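Local coordinates for protein macrophomate synthase intermolecular Diels-Alderase (Macrophoma commelinae, PDB 1IZC) that belongs to the HpcH/HpaI aldolase/citrate lyase family of TIM-barrel proteins and holds pyruvic acid together with a magnesium ion in its pocket, at residues Ile99-Lys104 / Ile181-Ser186; Ala195-Pro200 / Gln244-Pro249; Leu205-Gly210 / Thr237-Ala242. The protein carries 1 engineered substitution. One frame throughout, in Å; residues are numbered along the deposited sequence.

Contact 1 (Ile99-Lys104 / Ile181-Ser186). With MG (magnesium ion), chain B; PYR (pyruvic acid), chain C.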
loop_
_atom_site.group_PDB
_atom_site.type_symbol
_atom_site.label_atom_id
_atom_site.label_comp_id
_atom_site.label_asym_id
_atom_site.label_seq_id
_atom_site.Cartn_x
_atom_site.Cartn_y
_atom_site.Cartn_z
ATOM N N ILE A 99 -18.835 -4.758 13.972
ATOM C CA ILE A 99 -18.954 -3.720 14.997
ATOM C C ILE A 99 -17.615 -3.000 14.977
ATOM O O ILE A 99 -16.551 -3.644 14.917
ATOM C CB ILE A 99 -19.195 -4.334 16.387
ATOM C CG1 ILE A 99 -20.540 -5.069 16.384
ATOM C CG2 ILE A 99 -19.177 -3.240 17.462
ATOM C CD1 ILE A 99 -20.720 -6.030 17.566
ATOM N N VAL A 100 -17.652 -1.673 15.023
ATOM C CA VAL A 100 -16.419 -0.919 14.970
ATOM C C VAL A 100 -16.323 0.037 16.132
ATOM O O VAL A 100 -17.265 0.784 16.399
ATOM C CB VAL A 100 -16.317 -0.078 13.663
ATOM C CG1 VAL A 100 -15.015 0.731 13.666
ATOM C CG2 VAL A 100 -16.360 -0.990 12.452
ATOM N N ARG A 101 -15.214 -0.028 16.861
ATOM C CA ARG A 101 -15.015 0.944 17.927
ATOM C C ARG A 101 -14.206 2.046 17.269
ATOM O O ARG A 101 -13.088 1.824 16.793
ATOM C CB ARG A 101 -14.227 0.411 19.115
ATOM C CG ARG A 101 -13.828 1.608 19.968
ATOM C CD ARG A 101 -13.306 1.255 21.281
ATOM N NE ARG A 101 -11.985 0.645 21.228
ATOM C CZ ARG A 101 -11.392 0.188 22.317
ATOM N NH1 ARG A 101 -12.026 0.292 23.479
ATOM N NH2 ARG A 101 -10.196 -0.382 22.254
ATOM N N VAL A 102 -14.772 3.241 17.248
ATOM C CA VAL A 102 -14.146 4.364 16.594
ATOM C C VAL A 102 -13.472 5.326 17.548
ATOM O O VAL A 102 -13.715 5.288 18.744
ATOM C CB VAL A 102 -15.202 5.174 15.803
ATOM C CG1 VAL A 102 -15.865 4.288 14.754
ATOM C CG2 VAL A 102 -16.264 5.724 16.767
ATOM N N PRO A 103 -12.575 6.173 17.022
ATOM C CA PRO A 103 -11.906 7.156 17.882
ATOM C C PRO A 103 -13.065 8.073 18.304
ATOM O O PRO A 103 -13.940 8.362 17.494
ATOM C CB PRO A 103 -10.951 7.869 16.925
ATOM C CG PRO A 103 -10.699 6.852 15.839
ATOM C CD PRO A 103 -12.042 6.198 15.649
ATOM N N LYS A 104 -13.070 8.556 19.543
ATOM C CA LYS A 104 -14.184 9.377 20.005
ATOM C C LYS A 104 -14.577 10.631 19.207
ATOM O O LYS A 104 -15.764 10.993 19.167
ATOM C CB LYS A 104 -13.962 9.768 21.467
ATOM C CG LYS A 104 -15.233 10.313 22.106
ATOM C CD LYS A 104 -14.985 10.725 23.537
ATOM C CE LYS A 104 -16.286 10.831 24.313
ATOM N NZ LYS A 104 -15.961 11.423 25.649
ATOM N N ILE A 181 -23.402 1.780 20.676
ATOM C CA ILE A 181 -22.975 1.184 21.930
ATOM C C ILE A 181 -21.974 2.074 22.677
ATOM O O ILE A 181 -20.791 2.128 22.324
ATOM C CB ILE A 181 -22.300 -0.195 21.683
ATOM C CG1 ILE A 181 -23.279 -1.139 20.981
ATOM C CG2 ILE A 181 -21.856 -0.837 23.007
ATOM C CD1 ILE A 181 -23.099 -1.184 19.469
ATOM N N PRO A 182 -22.440 2.791 23.709
ATOM C CA PRO A 182 -21.518 3.650 24.463
ATOM C C PRO A 182 -20.594 2.767 25.286
ATOM O O PRO A 182 -21.018 1.722 25.774
ATOM C CB PRO A 182 -22.443 4.435 25.392
ATOM C CG PRO A 182 -23.758 4.456 24.655
ATOM C CD PRO A 182 -23.838 3.046 24.100
ATOM N N GLN A 183 -19.342 3.184 25.442
ATOM C CA GLN A 183 -18.413 2.438 26.270
ATOM C C GLN A 183 -18.115 3.302 27.496
ATOM O O GLN A 183 -17.734 4.471 27.374
ATOM C CB GLN A 183 -17.135 2.113 25.494
ATOM C CG GLN A 183 -16.098 1.433 26.339
ATOM C CD GLN A 183 -14.972 0.855 25.518
ATOM O OE1 GLN A 183 -14.669 1.337 24.423
ATOM N NE2 GLN A 183 -14.334 -0.176 26.049
ATOM N N ILE A 184 -18.328 2.721 28.672
ATOM C CA ILE A 184 -18.121 3.388 29.961
ATOM C C ILE A 184 -16.764 2.943 30.489
ATOM O O ILE A 184 -16.554 1.761 30.776
ATOM C CB ILE A 184 -19.226 2.965 30.961
ATOM C CG1 ILE A 184 -20.602 3.318 30.395
ATOM C CG2 ILE A 184 -19.023 3.661 32.307
ATOM C CD1 ILE A 184 -20.849 4.808 30.248
ATOM N N GLU A 185 -15.844 3.885 30.643
ATOM C CA GLU A 185 -14.506 3.505 31.075
ATOM C C GLU A 185 -13.763 4.581 31.841
ATOM O O GLU A 185 -12.544 4.728 31.722
ATOM C CB GLU A 185 -13.698 3.066 29.862
ATOM C CG GLU A 185 -13.712 4.039 28.709
ATOM C CD GLU A 185 -13.047 3.445 27.486
ATOM O OE1 GLU A 185 -12.249 2.519 27.686
ATOM O OE2 GLU A 185 -13.308 3.887 26.350
ATOM N N SER A 186 -14.506 5.334 32.634
ATOM C CA SER A 186 -13.901 6.373 33.450
ATOM C C SER A 186 -14.747 6.548 34.698
ATOM O O SER A 186 -15.902 6.121 34.738
ATOM C CB SER A 186 -13.827 7.699 32.695
ATOM O OG SER A 186 -15.117 8.210 32.411
HETATM MG MG MG B . -10.532 1.884 26.691
HETATM C C PYR C . -10.576 -0.633 28.127
HETATM O O PYR C . -10.115 0.509 28.317
HETATM O OXT PYR C . -10.492 -1.581 28.946
HETATM C CA PYR C . -11.262 -0.771 26.790
HETATM O O3 PYR C . -11.355 0.146 25.958
HETATM C CB PYR C . -11.835 -2.105 26.541
HETATM O O HOH W 1 -11.131 3.104 24.973
HETATM O O HOH W 2 -8.636 1.089 25.727
#

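Contact 2 (Ala195-Pro200 / Gln244-Pro249)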
loop_
_atom_site.group_PDB
_atom_site.type_symbol
_atom_site.label_atom_id
_atom_site.label_comp_id
_atom_site.label_asym_id
_atom_site.label_seq_id
_atom_site.Cartn_x
_atom_site.Cartn_y
_atom_site.Cartn_z
ATOM N N ALA A 195 -27.884 7.671 33.713
ATOM C CA ALA A 195 -28.436 8.513 32.661
ATOM C C ALA A 195 -28.094 7.982 31.268
ATOM O O ALA A 195 -28.927 7.986 30.366
ATOM C CB ALA A 195 -27.917 9.935 32.809
ATOM N N ILE A 196 -26.863 7.521 31.095
ATOM C CA ILE A 196 -26.454 7.022 29.794
ATOM C C ILE A 196 -27.235 5.756 29.437
ATOM O O ILE A 196 -27.708 5.607 28.308
ATOM C CB ILE A 196 -24.929 6.738 29.774
ATOM C CG1 ILE A 196 -24.162 8.051 29.998
ATOM C CG2 ILE A 196 -24.532 6.116 28.425
ATOM C CD1 ILE A 196 -22.684 7.863 30.325
ATOM N N ALA A 197 -27.395 4.868 30.413
ATOM C CA ALA A 197 -28.097 3.603 30.204
ATOM C C ALA A 197 -29.566 3.787 29.855
ATOM O O ALA A 197 -30.163 2.937 29.186
ATOM C CB ALA A 197 -27.971 2.730 31.452
ATOM N N ALA A 198 -30.134 4.902 30.303
ATOM C CA ALA A 198 -31.545 5.206 30.071
ATOM C C ALA A 198 -31.849 5.863 28.725
ATOM O O ALA A 198 -33.017 6.096 28.394
ATOM C CB ALA A 198 -32.074 6.102 31.208
ATOM N N MET A 199 -30.820 6.171 27.946
ATOM C CA MET A 199 -31.050 6.810 26.649
ATOM C C MET A 199 -31.810 5.878 25.712
ATOM O O MET A 199 -31.400 4.748 25.483
ATOM C CB MET A 199 -29.722 7.196 25.997
ATOM C CG MET A 199 -28.933 8.239 26.773
ATOM S SD MET A 199 -27.428 8.654 25.883
ATOM C CE MET A 199 -28.094 9.590 24.490
ATOM N N PRO A 200 -32.927 6.353 25.150
ATOM C CA PRO A 200 -33.740 5.549 24.232
ATOM C C PRO A 200 -32.973 5.246 22.944
ATOM O O PRO A 200 -33.268 4.282 22.233
ATOM C CB PRO A 200 -34.954 6.447 23.942
ATOM C CG PRO A 200 -34.907 7.509 24.971
ATOM C CD PRO A 200 -33.468 7.715 25.292
ATOM N N GLN A 244 -29.136 -3.618 32.799
ATOM C CA GLN A 244 -30.245 -4.558 33.008
ATOM C C GLN A 244 -31.607 -3.895 33.235
ATOM O O GLN A 244 -32.608 -4.303 32.644
ATOM C CB GLN A 244 -29.934 -5.473 34.203
ATOM C CG GLN A 244 -28.858 -6.523 33.932
ATOM C CD GLN A 244 -28.115 -6.949 35.192
ATOM O OE1 GLN A 244 -28.590 -6.743 36.316
ATOM N NE2 GLN A 244 -26.943 -7.549 35.011
ATOM N N ARG A 245 -31.650 -2.873 34.082
ATOM C CA ARG A 245 -32.920 -2.226 34.379
ATOM C C ARG A 245 -33.538 -1.527 33.171
ATOM O O ARG A 245 -34.764 -1.404 33.076
ATOM C CB ARG A 245 -32.753 -1.227 35.531
ATOM C CG ARG A 245 -32.312 0.160 35.121
ATOM C CD ARG A 245 -32.532 1.162 36.264
ATOM N NE ARG A 245 -31.631 0.888 37.371
ATOM C CZ ARG A 245 -30.461 1.495 37.561
ATOM N NH1 ARG A 245 -30.037 2.442 36.727
ATOM N NH2 ARG A 245 -29.695 1.123 38.574
ATOM N N ASN A 246 -32.693 -1.078 32.242
ATOM C CA ASN A 246 -33.162 -0.374 31.053
ATOM C C ASN A 246 -33.332 -1.264 29.830
ATOM O O ASN A 246 -33.673 -0.782 28.748
ATOM C CB ASN A 246 -32.210 0.791 30.737
ATOM C CG ASN A 246 -32.367 1.948 31.715
ATOM O OD1 ASN A 246 -33.356 2.683 31.666
ATOM N ND2 ASN A 246 -31.402 2.106 32.614
ATOM N N GLY A 247 -33.086 -2.559 30.002
ATOM C CA GLY A 247 -33.229 -3.498 28.906
ATOM C C GLY A 247 -32.166 -3.313 27.836
ATOM O O GLY A 247 -32.450 -3.445 26.639
ATOM N N VAL A 248 -30.944 -3.009 28.276
ATOM C CA VAL A 248 -29.817 -2.799 27.362
ATOM C C VAL A 248 -28.832 -3.959 27.490
ATOM O O VAL A 248 -28.335 -4.253 28.581
ATOM C CB VAL A 248 -29.099 -1.469 27.682
ATOM C CG1 VAL A 248 -27.934 -1.249 26.722
ATOM C CG2 VAL A 248 -30.086 -0.323 27.548
ATOM N N PRO A 249 -28.540 -4.644 26.376
ATOM C CA PRO A 249 -27.600 -5.762 26.489
ATOM C C PRO A 249 -26.179 -5.271 26.669
ATOM O O PRO A 249 -25.817 -4.210 26.166
ATOM C CB PRO A 249 -27.787 -6.500 25.173
ATOM C CG PRO A 249 -28.048 -5.378 24.207
ATOM C CD PRO A 249 -29.006 -4.483 24.986
#

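Contact 3 (Leu205-Gly210 / Thr237-Ala242). With PYR (pyruvic acid), chain C.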
loop_
_atom_site.group_PDB
_atom_site.type_symbol
_atom_site.label_atom_id
_atom_site.label_comp_id
_atom_site.label_asym_id
_atom_site.label_seq_id
_atom_site.Cartn_x
_atom_site.Cartn_y
_atom_site.Cartn_z
ATOM N N LEU A 205 -24.322 -1.590 25.793
ATOM C CA LEU A 205 -23.407 -0.880 26.693
ATOM C C LEU A 205 -22.164 -1.735 26.891
ATOM O O LEU A 205 -22.263 -2.954 27.045
ATOM C CB LEU A 205 -24.053 -0.617 28.056
ATOM C CG LEU A 205 -24.936 0.630 28.135
ATOM C CD1 LEU A 205 -25.682 0.640 29.466
ATOM C CD2 LEU A 205 -24.074 1.885 27.977
ATOM N N MET A 206 -21.004 -1.091 26.900
ATOM C CA MET A 206 -19.741 -1.803 27.081
ATOM C C MET A 206 -18.936 -1.121 28.172
ATOM O O MET A 206 -19.022 0.087 28.335
ATOM C CB MET A 206 -18.933 -1.783 25.776
ATOM C CG MET A 206 -17.588 -2.501 25.846
ATOM S SD MET A 206 -16.748 -2.377 24.251
ATOM C CE MET A 206 -17.553 -3.726 23.324
ATOM N N PHE A 207 -18.145 -1.901 28.906
ATOM C CA PHE A 207 -17.307 -1.341 29.963
ATOM C C PHE A 207 -15.857 -1.461 29.498
ATOM O O PHE A 207 -15.521 -2.359 28.724
ATOM C CB PHE A 207 -17.478 -2.131 31.263
ATOM C CG PHE A 207 -17.039 -1.382 32.501
ATOM C CD1 PHE A 207 -17.900 -0.496 33.136
ATOM C CD2 PHE A 207 -15.762 -1.560 33.028
ATOM C CE1 PHE A 207 -17.498 0.203 34.284
ATOM C CE2 PHE A 207 -15.358 -0.863 34.174
ATOM C CZ PHE A 207 -16.227 0.016 34.797
ATOM N N GLY A 208 -15.015 -0.536 29.946
ATOM C CA GLY A 208 -13.602 -0.587 29.607
ATOM C C GLY A 208 -12.876 -0.731 30.936
ATOM O O GLY A 208 -12.509 0.271 31.536
ATOM N N PRO A 209 -12.651 -1.965 31.417
ATOM C CA PRO A 209 -11.972 -2.195 32.702
ATOM C C PRO A 209 -10.597 -1.544 32.842
ATOM O O PRO A 209 -10.282 -0.953 33.871
ATOM C CB PRO A 209 -11.865 -3.718 32.791
ATOM C CG PRO A 209 -12.845 -4.242 31.782
ATOM C CD PRO A 209 -12.866 -3.227 30.688
ATOM N N GLY A 210 -9.776 -1.683 31.809
ATOM C CA GLY A 210 -8.435 -1.125 31.848
ATOM C C GLY A 210 -8.413 0.376 32.031
ATOM O O GLY A 210 -7.806 0.884 32.982
ATOM N N THR A 237 -21.002 -3.267 39.248
ATOM C CA THR A 237 -22.353 -3.530 39.711
ATOM C C THR A 237 -23.280 -2.413 39.279
ATOM O O THR A 237 -24.394 -2.671 38.816
ATOM C CB THR A 237 -22.407 -3.666 41.241
ATOM O OG1 THR A 237 -21.709 -4.856 41.628
ATOM C CG2 THR A 237 -23.854 -3.754 41.715
ATOM N N LYS A 238 -22.827 -1.174 39.429
ATOM C CA LYS A 238 -23.638 -0.032 39.037
ATOM C C LYS A 238 -23.875 -0.066 37.528
ATOM O O LYS A 238 -24.991 0.156 37.054
ATOM C CB LYS A 238 -22.949 1.268 39.431
ATOM C CG LYS A 238 -23.790 2.502 39.164
ATOM C CD LYS A 238 -23.048 3.771 39.554
ATOM C CE LYS A 238 -23.903 4.997 39.312
ATOM N NZ LYS A 238 -23.140 6.247 39.540
ATOM N N PHE A 239 -22.813 -0.354 36.782
ATOM C CA PHE A 239 -22.886 -0.440 35.329
ATOM C C PHE A 239 -23.853 -1.530 34.856
ATOM O O PHE A 239 -24.756 -1.266 34.055
ATOM C CB PHE A 239 -21.476 -0.708 34.765
ATOM C CG PHE A 239 -21.446 -1.081 33.298
ATOM C CD1 PHE A 239 -21.397 -0.104 32.310
ATOM C CD2 PHE A 239 -21.446 -2.425 32.914
ATOM C CE1 PHE A 239 -21.346 -0.457 30.946
ATOM C CE2 PHE A 239 -21.400 -2.796 31.563
ATOM C CZ PHE A 239 -21.347 -1.812 30.578
ATOM N N SER A 240 -23.672 -2.754 35.350
ATOM C CA SER A 240 -24.503 -3.874 34.921
ATOM C C SER A 240 -25.959 -3.725 35.329
ATOM O O SER A 240 -26.851 -4.084 34.565
ATOM C CB SER A 240 -23.946 -5.198 35.450
ATOM O OG SER A 240 -23.876 -5.201 36.862
ATOM N N THR A 241 -26.196 -3.203 36.527
ATOM C CA THR A 241 -27.561 -3.000 37.000
ATOM C C THR A 241 -28.257 -1.940 36.144
ATOM O O THR A 241 -29.441 -2.075 35.817
ATOM C CB THR A 241 -27.575 -2.563 38.481
ATOM O OG1 THR A 241 -26.987 -3.597 39.279
ATOM C CG2 THR A 241 -29.005 -2.335 38.954
ATOM N N ALA A 242 -27.529 -0.889 35.770
ATOM C CA ALA A 242 -28.113 0.161 34.940
ATOM C C ALA A 242 -28.510 -0.417 33.582
ATOM O O ALA A 242 -29.604 -0.151 33.089
ATOM C CB ALA A 242 -27.128 1.325 34.761
HETATM C C PYR C . -10.576 -0.633 28.127
HETATM O O PYR C . -10.115 0.509 28.317
HETATM O OXT PYR C . -10.492 -1.581 28.946
HETATM C CA PYR C . -11.262 -0.771 26.790
HETATM O O3 PYR C . -11.355 0.146 25.958
HETATM C CB PYR C . -11.835 -2.105 26.541
#

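Contact 1 (Ile99-Lys104 / Ile181-Ser186)
At the magnesium and pyruvic acid site, in the mouth formed by the C-terminal ends of the TIM-barrel strands, Arg101 meets Gln183 across the barrel interior. The arginine chain runs out extended from its strand and then bends at chi3 (71°), which carries NH1 over to the glutamine. NH1 donates to Gln183 OE1 at 3.0 Å with an N-H...O angle of 156°. The bond lies in the plane of the guanidinium and uses an in-plane lone pair of the amide oxygen; guanidinium and amide are nearly coplanar, their planes 26° apart. The same nitrogen also donates to pyruvic acid O3, at 2.6 Å, so one NH1 joins the amide to the ligand, which lies at the guanidinium edge. Gln183 NE2 stands 3.0 Å from that O3, and the pairing of OE1 with Arg101 is consistent with NE2 being the end of the amide turned to the ligand. O3 is in turn held by the magnesium ion at 2.1 Å. Glu185 OE1 binds the metal at 2.1 Å, joined by pyruvic acid O, two waters and Asp211, while Glu185 OE2 accepts from one of those waters at 2.7 Å. Beyond the pair, Arg101 NH2 forms a salt bridge with Asp70, and His125 N donates to Glu185 OE2. Strand 120-123 separates strands 97-101 and 179-184 in the barrel; the side chains of Ile99, Arg101 and Ile181 all rest on its Val122, and Gln183 leans on Met206 of strand 205-207.

Contact 2 (Ala195-Pro200 / Gln244-Pro249)
Two side-chain torsions set the fit of Asn246 and Val248 against Ala197 and Ala198. In Asn246, CG stands opposite its own carbonyl carbon and beside the backbone N (chi1 -73°), which lays the amide against Ala197 and Ala198, at the end of helix 193-197; in Val248, chi1 of -180° puts CG2 in the equivalent place, directed at the same helix end. The contact joins the C-terminal ends of two outer helices of the TIM barrel, 193-197 and 230-245, where the polypeptide leaves each helix for the next strand. The backbones come closest at Ala198 and Asn246, whose CA atoms are 5.9 Å apart. The amide of Asn246 spans both alanines: ND2 lies 3.7 Å from Ala197 CB, whereas OD1 approaches Ala198 CA to 3.5 Å. These are van der Waals contacts with carbon atoms; the hydrogen bond of ND2 goes to Ala242 O, in the last turn of helix 230-245, a bond consistent with this turn of the amide. Gly247 then ends the helix in a Schellman motif, with positive phi (69°) and its N bonded to Gln244 O at 3.2 Å; this reversal brings Val248 round to Ala197. On the other segment, Met199 N bonds to Ile196 O at 3.2 Å. A salt bridge from Arg245 to Asp194 ties the same two helices, while Ala197 and Val248 both also pack on Leu205 of strand 205-207. The carbonyl of Ala197 is flanked by carbon from two residues of the other segment, its O lying 3.3 Å from Asn246 CB and 3.6 Å from Val248 CG2.

Contact 3 (Leu205-Gly210 / Thr237-Ala242)
Aromatic contacts dominate where Phe207 meets Phe239. The two rings form a T-shaped pair, the edge of Phe207 directed at the face of Phe239, with centroids 5.1 Å apart and planes at 72°. Phe207 CD1 sits over that face, toward its rim, 3.6 Å from Phe239 CG. Phe207 CB makes a CH-pi contact over the same face, nearer its centre, 4.0 Å from the Phe239 centroid. Phe239 reaches this far because its CG is anti to the backbone N (chi1 169°), which extends the ring from the helix toward the strand.

Apolar packing continues at the far end of the Phe239 ring. Its leading atom, Phe239 CZ, meets Leu205 CB at 3.9 Å and the backbone of Met206 at its C atom, 3.5 Å away. Here the helix 230-245 covers the outside of barrel strand 205-207, the beta-alpha packing of a TIM barrel: the local axes approach to 9.7 Å and run nearly antiparallel, at 169°. Ile184 and Ile250 of the adjoining strands also touch Phe239.

Hydrogen bonds serve each segment separately. In the helix, Thr237 O accepts from Thr241 N and, at 2.8 Å, from Thr241 OG1, the two donors arriving from opposite faces of the carbonyl plane. Past the strand, Gly208 occupies the N-cap position of helix 209-215, and its lack of a side chain leaves room for the carboxylate of pyruvic acid. Gly210 N donates to pyruvic acid OXT at 3.0 Å, and Asp211 N also bonds the ligand, at a helix start whose dipole probably favours the negative group.

Overall arrangement
Following the chain from the N terminus, contact 1 comes first: it closes the long loop from strand 97-101 to strand 179-184, which includes strand 120-123, and ends before the others begin. Contact 2 then opens at the end of helix 193-197 and closes after helix 230-245, spanning strand 205-207. Within that span lies contact 3, which joins this strand to helix 230-245. No loops cross. Strands 179-184 and 205-207 are barrel neighbours, so contacts 1 and 3 meet through Ile184 and Met206 and share pyruvic acid. Contact 2 adjoins contact 3 on the barrel exterior, where Ala197 meets Ala242, while Ile196 rests on Ile184 of contact 1.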